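Local coordinates for protein glycosyltransferase Gtf1 (Streptococcus gordonii, PDB 5E9T) that belongs to the glycosyltransferases of the GT-B fold, with two Rossmann-like domains and an added extended beta-sheet domain, at residues Ile276-Glu280 and Glu404-Leu408; Tyr19-Tyr23 and Pro304-Leu308. The protein carries 1 engineered substitution. All coordinates share one frame. Residues are numbered along the deposited sequence.

Contact 1 (Ile276-Glu280 and Glu404-Leu408); sequences IVATE and EGFGL
The loop 404-408 meets the turn that leaves strand 274-277. Ile276 and Val277 are extended. Ala278 is helical (phi/psi -68/-42), with its CB toward the loop, and Thr279 is extended again (-125/148). In the loop, the chain is extended at Glu404. The Glu404 side chain folds back, and its OE2 accepts a hydrogen bond from Phe406 N at 3.2 Å; OE2 is crowded in the model, so its place is less sure. Gly405 makes a turn (phi/psi -81/-29) and presents its carbonyl. Gly405 O lies 3.5 Å from Ala278 CB and 3.4 Å from Thr279 CG2. Thr279, with chi1 p, is the N-cap of helix 280-293, and its OG1 is hydrogen-bonded to Gln282 N. Phe406 is extended, in register with Ala278 (CA to CA 5.8 Å). Its CB faces the turn, 3.6 Å from Ala278 CB. With chi1 t, the ring brings Phe406 CD1 to 3.9 Å from Thr279 CG2. No hydrogen bond crosses this buried contact. Gly407 is at the N-cap position of helix 408-415, and Leu408 starts that helix. The contact joins this loop of the C-terminal Rossmann-like domain to the N-terminal one. Glu404 is probably the first glutamate of the EX7E motif of GT-B group 1 glycosyltransferases.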
ATOM      1  N   ILE A 276       7.689  11.921  31.088  1.00 34.06           N
ATOM      2  CA  ILE A 276       7.756  13.159  31.861  1.00 31.13           C
ATOM      3  C   ILE A 276       6.342  13.540  32.272  1.00 32.94           C
ATOM      4  O   ILE A 276       5.460  13.683  31.417  1.00 33.41           O
ATOM      5  CB  ILE A 276       8.414  14.313  31.081  1.00 25.77           C
ATOM      6  CG1 ILE A 276       9.912  14.064  30.896  1.00 29.39           C
ATOM      7  CG2 ILE A 276       8.192  15.633  31.802  1.00 20.35           C
ATOM      8  CD1 ILE A 276      10.657  15.246  30.307  1.00 25.02           C
ATOM      9  N   VAL A 277       6.130  13.730  33.569  1.00 35.60           N
ATOM     10  CA  VAL A 277       4.836  14.136  34.097  1.00 40.78           C
ATOM     11  C   VAL A 277       5.003  15.464  34.817  1.00 43.92           C
ATOM     12  O   VAL A 277       6.090  15.803  35.298  1.00 41.71           O
ATOM     13  CB  VAL A 277       4.238  13.072  35.041  1.00 37.74           C
ATOM     14  CG1 VAL A 277       3.666  11.914  34.239  1.00 31.24           C
ATOM     15  CG2 VAL A 277       5.302  12.584  35.993  1.00 41.33           C
ATOM     16  N   ALA A 278       3.906  16.218  34.894  1.00 47.15           N
ATOM     17  CA  ALA A 278       3.976  17.565  35.446  1.00 50.73           C
ATOM     18  C   ALA A 278       4.272  17.544  36.943  1.00 54.05           C
ATOM     19  O   ALA A 278       5.073  18.350  37.430  1.00 56.35           O
ATOM     20  CB  ALA A 278       2.672  18.310  35.166  1.00 51.25           C
ATOM     21  N   THR A 279       3.645  16.632  37.685  1.00 51.30           N
ATOM     22  CA  THR A 279       3.724  16.624  39.139  1.00 47.79           C
ATOM     23  C   THR A 279       4.200  15.271  39.647  1.00 50.59           C
ATOM     24  O   THR A 279       3.908  14.227  39.057  1.00 47.01           O
ATOM     25  CB  THR A 279       2.367  16.944  39.773  1.00 44.60           C
ATOM     26  OG1 THR A 279       1.466  15.854  39.538  1.00 39.37           O
ATOM     27  CG2 THR A 279       1.783  18.216  39.175  1.00 48.89           C
ATOM     28  N   GLU A 280       4.932  15.303  40.767  1.00 58.69           N
ATOM     29  CA  GLU A 280       5.360  14.066  41.415  1.00 61.24           C
ATOM     30  C   GLU A 280       4.168  13.262  41.917  1.00 51.48           C
ATOM     31  O   GLU A 280       4.248  12.033  42.024  1.00 50.23           O
ATOM     32  CB  GLU A 280       6.321  14.385  42.566  1.00 65.19           C
ATOM     33  CG  GLU A 280       6.757  13.180  43.399  1.00 75.01           C
ATOM     34  CD  GLU A 280       7.985  12.478  42.842  1.00 86.13           C
ATOM     35  OE1 GLU A 280       7.960  11.234  42.724  1.00 85.53           O
ATOM     36  OE2 GLU A 280       8.976  13.171  42.525  1.00 92.35           O
ATOM     37  N   GLU A 404      -6.836  19.353  37.626  1.00 57.55           N
ATOM     38  CA  GLU A 404      -5.728  20.127  37.086  1.00 58.56           C
ATOM     39  C   GLU A 404      -4.502  19.225  36.988  1.00 59.25           C
ATOM     40  O   GLU A 404      -4.169  18.535  37.953  1.00 62.97           O
ATOM     41  CB  GLU A 404      -5.474  21.351  37.969  1.00 72.18           C
ATOM     42  CG  GLU A 404      -4.535  22.346  37.376  1.00 86.32           C
ATOM     43  CD  GLU A 404      -4.691  22.463  35.866  1.00 99.29           C
ATOM     44  OE1 GLU A 404      -5.715  23.002  35.402  1.00104.56           O
ATOM     45  OE2 GLU A 404      -3.791  21.992  35.139  1.00104.00           O
ATOM     46  N   GLY A 405      -3.814  19.249  35.841  1.00 56.69           N
ATOM     47  CA  GLY A 405      -2.648  18.391  35.673  1.00 53.42           C
ATOM     48  C   GLY A 405      -1.401  18.964  36.310  1.00 50.21           C
ATOM     49  O   GLY A 405      -0.498  18.220  36.705  1.00 57.07           O
ATOM     50  N   PHE A 406      -1.326  20.284  36.371  1.00 46.20           N
ATOM     51  CA  PHE A 406      -0.344  21.092  37.070  1.00 47.79           C
ATOM     52  C   PHE A 406      -1.051  22.420  37.188  1.00 54.56           C
ATOM     53  O   PHE A 406      -1.898  22.730  36.354  1.00 63.03           O
ATOM     54  CB  PHE A 406       0.951  21.224  36.253  1.00 46.95           C
ATOM     55  CG  PHE A 406       2.037  22.065  36.890  1.00 48.63           C
ATOM     56  CD1 PHE A 406       3.118  21.459  37.504  1.00 52.97           C
ATOM     57  CD2 PHE A 406       1.997  23.455  36.845  1.00 47.27           C
ATOM     58  CE1 PHE A 406       4.130  22.212  38.065  1.00 48.30           C
ATOM     59  CE2 PHE A 406       3.010  24.215  37.404  1.00 47.97           C
ATOM     60  CZ  PHE A 406       4.077  23.593  38.017  1.00 45.59           C
ATOM     61  N   GLY A 407      -0.645  23.267  38.110  1.00 51.33           N
ATOM     62  CA  GLY A 407      -1.267  24.520  37.786  1.00 53.91           C
ATOM     63  C   GLY A 407      -0.414  25.742  37.913  1.00 61.84           C
ATOM     64  O   GLY A 407       0.291  25.992  38.895  1.00 73.79           O
ATOM     65  N   LEU A 408      -0.597  26.569  36.891  1.00 57.21           N
ATOM     66  CA  LEU A 408       0.280  27.698  36.661  1.00 59.10           C
ATOM     67  C   LEU A 408      -0.157  28.858  37.528  1.00 64.30           C
ATOM     68  O   LEU A 408       0.672  29.581  38.085  1.00 64.53           O
ATOM     69  CB  LEU A 408       0.264  28.068  35.176  1.00 54.76           C
ATOM     70  CG  LEU A 408       1.250  27.334  34.262  1.00 48.73           C
ATOM     71  CD1 LEU A 408       1.091  27.784  32.814  1.00 44.95           C
ATOM     72  CD2 LEU A 408       2.673  27.557  34.741  1.00 44.41           C
TER

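Contact 2 (Tyr19-Tyr23 and Pro304-Leu308); sequences YAQAY and PVGSL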
ATOM      1  N   TYR A  19       2.224  26.475  25.507  1.00 45.05           N
ATOM      2  CA  TYR A  19       2.876  27.302  26.520  1.00 44.62           C
ATOM      3  C   TYR A  19       3.868  26.493  27.343  1.00 42.44           C
ATOM      4  O   TYR A  19       4.903  27.021  27.765  1.00 44.44           O
ATOM      5  CB  TYR A  19       1.840  27.958  27.433  1.00 45.91           C
ATOM      6  CG  TYR A  19       1.225  29.216  26.860  1.00 48.38           C
ATOM      7  CD1 TYR A  19       1.891  30.434  26.922  1.00 46.56           C
ATOM      8  CD2 TYR A  19      -0.022  29.187  26.265  1.00 51.52           C
ATOM      9  CE1 TYR A  19       1.326  31.585  26.398  1.00 53.30           C
ATOM     10  CE2 TYR A  19      -0.592  30.327  25.747  1.00 56.09           C
ATOM     11  CZ  TYR A  19       0.080  31.523  25.808  1.00 61.23           C
ATOM     12  OH  TYR A  19      -0.505  32.654  25.280  1.00 65.06           O
ATOM     13  N   ALA A  20       3.571  25.213  27.576  1.00 38.63           N
ATOM     14  CA  ALA A  20       4.542  24.335  28.217  1.00 34.64           C
ATOM     15  C   ALA A  20       5.811  24.232  27.383  1.00 34.45           C
ATOM     16  O   ALA A  20       6.925  24.349  27.906  1.00 34.90           O
ATOM     17  CB  ALA A  20       3.928  22.954  28.446  1.00 35.20           C
ATOM     18  N   GLN A  21       5.658  24.026  26.070  1.00 29.27           N
ATOM     19  CA  GLN A  21       6.819  23.930  25.190  1.00 28.97           C
ATOM     20  C   GLN A  21       7.619  25.226  25.179  1.00 29.86           C
ATOM     21  O   GLN A  21       8.855  25.202  25.114  1.00 28.93           O
ATOM     22  CB  GLN A  21       6.381  23.579  23.769  1.00 25.81           C
ATOM     23  CG  GLN A  21       6.135  22.102  23.532  1.00 32.99           C
ATOM     24  CD  GLN A  21       5.867  21.788  22.074  1.00 38.68           C
ATOM     25  OE1 GLN A  21       5.035  22.431  21.431  1.00 43.76           O
ATOM     26  NE2 GLN A  21       6.576  20.800  21.539  1.00 38.91           N
ATOM     27  N   ALA A  22       6.930  26.367  25.225  1.00 29.31           N
ATOM     28  CA  ALA A  22       7.620  27.647  25.125  1.00 33.36           C
ATOM     29  C   ALA A  22       8.596  27.833  26.275  1.00 47.54           C
ATOM     30  O   ALA A  22       9.717  28.320  26.082  1.00 50.56           O
ATOM     31  CB  ALA A  22       6.602  28.787  25.101  1.00 36.85           C
ATOM     32  N   TYR A  23       8.189  27.446  27.483  1.00 55.81           N
ATOM     33  CA  TYR A  23       9.039  27.669  28.642  1.00 62.93           C
ATOM     34  C   TYR A  23      10.128  26.605  28.738  1.00 54.76           C
ATOM     35  O   TYR A  23      11.241  26.890  29.190  1.00 63.51           O
ATOM     36  CB  TYR A  23       8.182  27.717  29.907  1.00 79.87           C
ATOM     37  CG  TYR A  23       8.999  27.601  31.160  1.00110.25           C
ATOM     38  CD1 TYR A  23       8.922  26.488  31.956  1.00132.07           C
ATOM     39  CD2 TYR A  23       9.883  28.587  31.516  1.00118.17           C
ATOM     40  CE1 TYR A  23       9.668  26.374  33.100  1.00138.54           C
ATOM     41  CE2 TYR A  23      10.647  28.479  32.648  1.00130.54           C
ATOM     42  CZ  TYR A  23      10.531  27.369  33.440  1.00135.68           C
ATOM     43  OH  TYR A  23      11.302  27.242  34.562  1.00147.98           O
ATOM     44  N   PRO A 304       8.297  20.426  36.235  1.00 44.99           N
ATOM     45  CA  PRO A 304       7.122  21.300  36.238  1.00 50.06           C
ATOM     46  C   PRO A 304       6.980  21.995  34.894  1.00 50.59           C
ATOM     47  O   PRO A 304       7.961  22.235  34.190  1.00 60.43           O
ATOM     48  CB  PRO A 304       7.443  22.303  37.351  1.00 53.52           C
ATOM     49  CG  PRO A 304       8.923  22.322  37.357  1.00 48.73           C
ATOM     50  CD  PRO A 304       9.394  20.959  37.055  1.00 47.15           C
ATOM     51  N   VAL A 305       5.738  22.314  34.522  1.00 43.17           N
ATOM     52  CA  VAL A 305       5.550  23.035  33.263  1.00 44.47           C
ATOM     53  C   VAL A 305       6.042  24.473  33.399  1.00 52.23           C
ATOM     54  O   VAL A 305       6.635  25.028  32.471  1.00 57.28           O
ATOM     55  CB  VAL A 305       4.086  22.979  32.785  1.00 47.76           C
ATOM     56  CG1 VAL A 305       3.750  21.611  32.212  1.00 46.21           C
ATOM     57  CG2 VAL A 305       3.138  23.334  33.882  1.00 57.16           C
ATOM     58  N   GLY A 306       5.809  25.094  34.559  1.00 53.68           N
ATOM     59  CA  GLY A 306       6.239  26.445  34.825  1.00 54.29           C
ATOM     60  C   GLY A 306       7.381  26.523  35.822  1.00 58.54           C
ATOM     61  O   GLY A 306       8.052  25.528  36.124  1.00 61.01           O
ATOM     62  N   SER A 307       7.603  27.731  36.347  1.00 57.66           N
ATOM     63  CA  SER A 307       8.569  27.996  37.416  1.00 58.25           C
ATOM     64  C   SER A 307       8.460  29.466  37.799  1.00 61.58           C
ATOM     65  O   SER A 307       7.794  30.260  37.126  1.00 63.56           O
ATOM     66  CB  SER A 307      10.014  27.696  37.037  1.00 60.53           C
ATOM     67  OG  SER A 307      10.588  28.770  36.306  1.00 66.21           O
ATOM     68  N   LEU A 308       9.146  29.821  38.882  1.00 67.92           N
ATOM     69  CA  LEU A 308       9.132  31.172  39.430  1.00 70.52           C
ATOM     70  C   LEU A 308      10.555  31.712  39.424  1.00 68.05           C
ATOM     71  O   LEU A 308      11.445  31.126  40.047  1.00 64.02           O
ATOM     72  CB  LEU A 308       8.545  31.170  40.844  1.00 70.55           C
ATOM     73  CG  LEU A 308       7.106  30.645  40.849  1.00 68.44           C
ATOM     74  CD1 LEU A 308       6.616  30.344  42.253  1.00 63.01           C
ATOM     75  CD2 LEU A 308       6.185  31.641  40.158  1.00 69.46           C
TER
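Tyr23 lays its ring along the backbone of Val305 and Gly306 and ends at Ser307. Chi1 is t, and CA-to-CB points toward the loop, so the side chain leaves helix 17-30 and spans the gap. Val305 O lies at the ring edge, near its plane. Gly306 O approaches obliquely, 3.5 Å from Tyr23 CE1. At the tip, Tyr23 OH and Ser307 OG share a very short hydrogen bond of 2.4 Å. Either may be the donor. The hydroxyl of Tyr23 is crowded and its side chain poorly ordered, so this length is uncertain. Ser307 OG is also hydrogen-bonded to Thr486 OG1, at the start of helix 486-500. One helical turn before Tyr23, Ala20 comes closest to Val305, with their CA atoms 5.3 Å apart. Ala20 CB touches Val305 CG1 at 4.0 Å. The small alanine lets the loop come close to the helix. Backbone hydrogen bonds between Leu308 and both Tyr484 and Thr486 hold the end of 304-308. Helix 17-30 follows the first strand of the N-terminal parallel sheet, and 304-308 leaves the last. The contact thus packs the first helix of a Rossmann-like domain on the linker between the two domains of a GT-B fold.

Overall arrangement
Along the chain the order is 19-23, 276-280, 304-308, 404-408, so the segments of contacts 1 and 2 alternate. Their centres are about 10 Å apart, and they touch directly. Phe406 CD2 lies 3.2 Å from Val305 CG2, and Leu408 CD2 lies 3.7 Å from Gly306 CA. Strands 274-277 and 299-302 are neighbours in the seven-stranded parallel sheet, so 276-280 and 304-308 leave it side by side. Helix 17-30 belongs to the same N-terminal domain. Loop 404-408 comes from the other domain, with the six-stranded parallel sheet. Helix 486-500 touches both Ile276 and Ser307. Together the contacts form continuous packing where the two Rossmann-like domains meet.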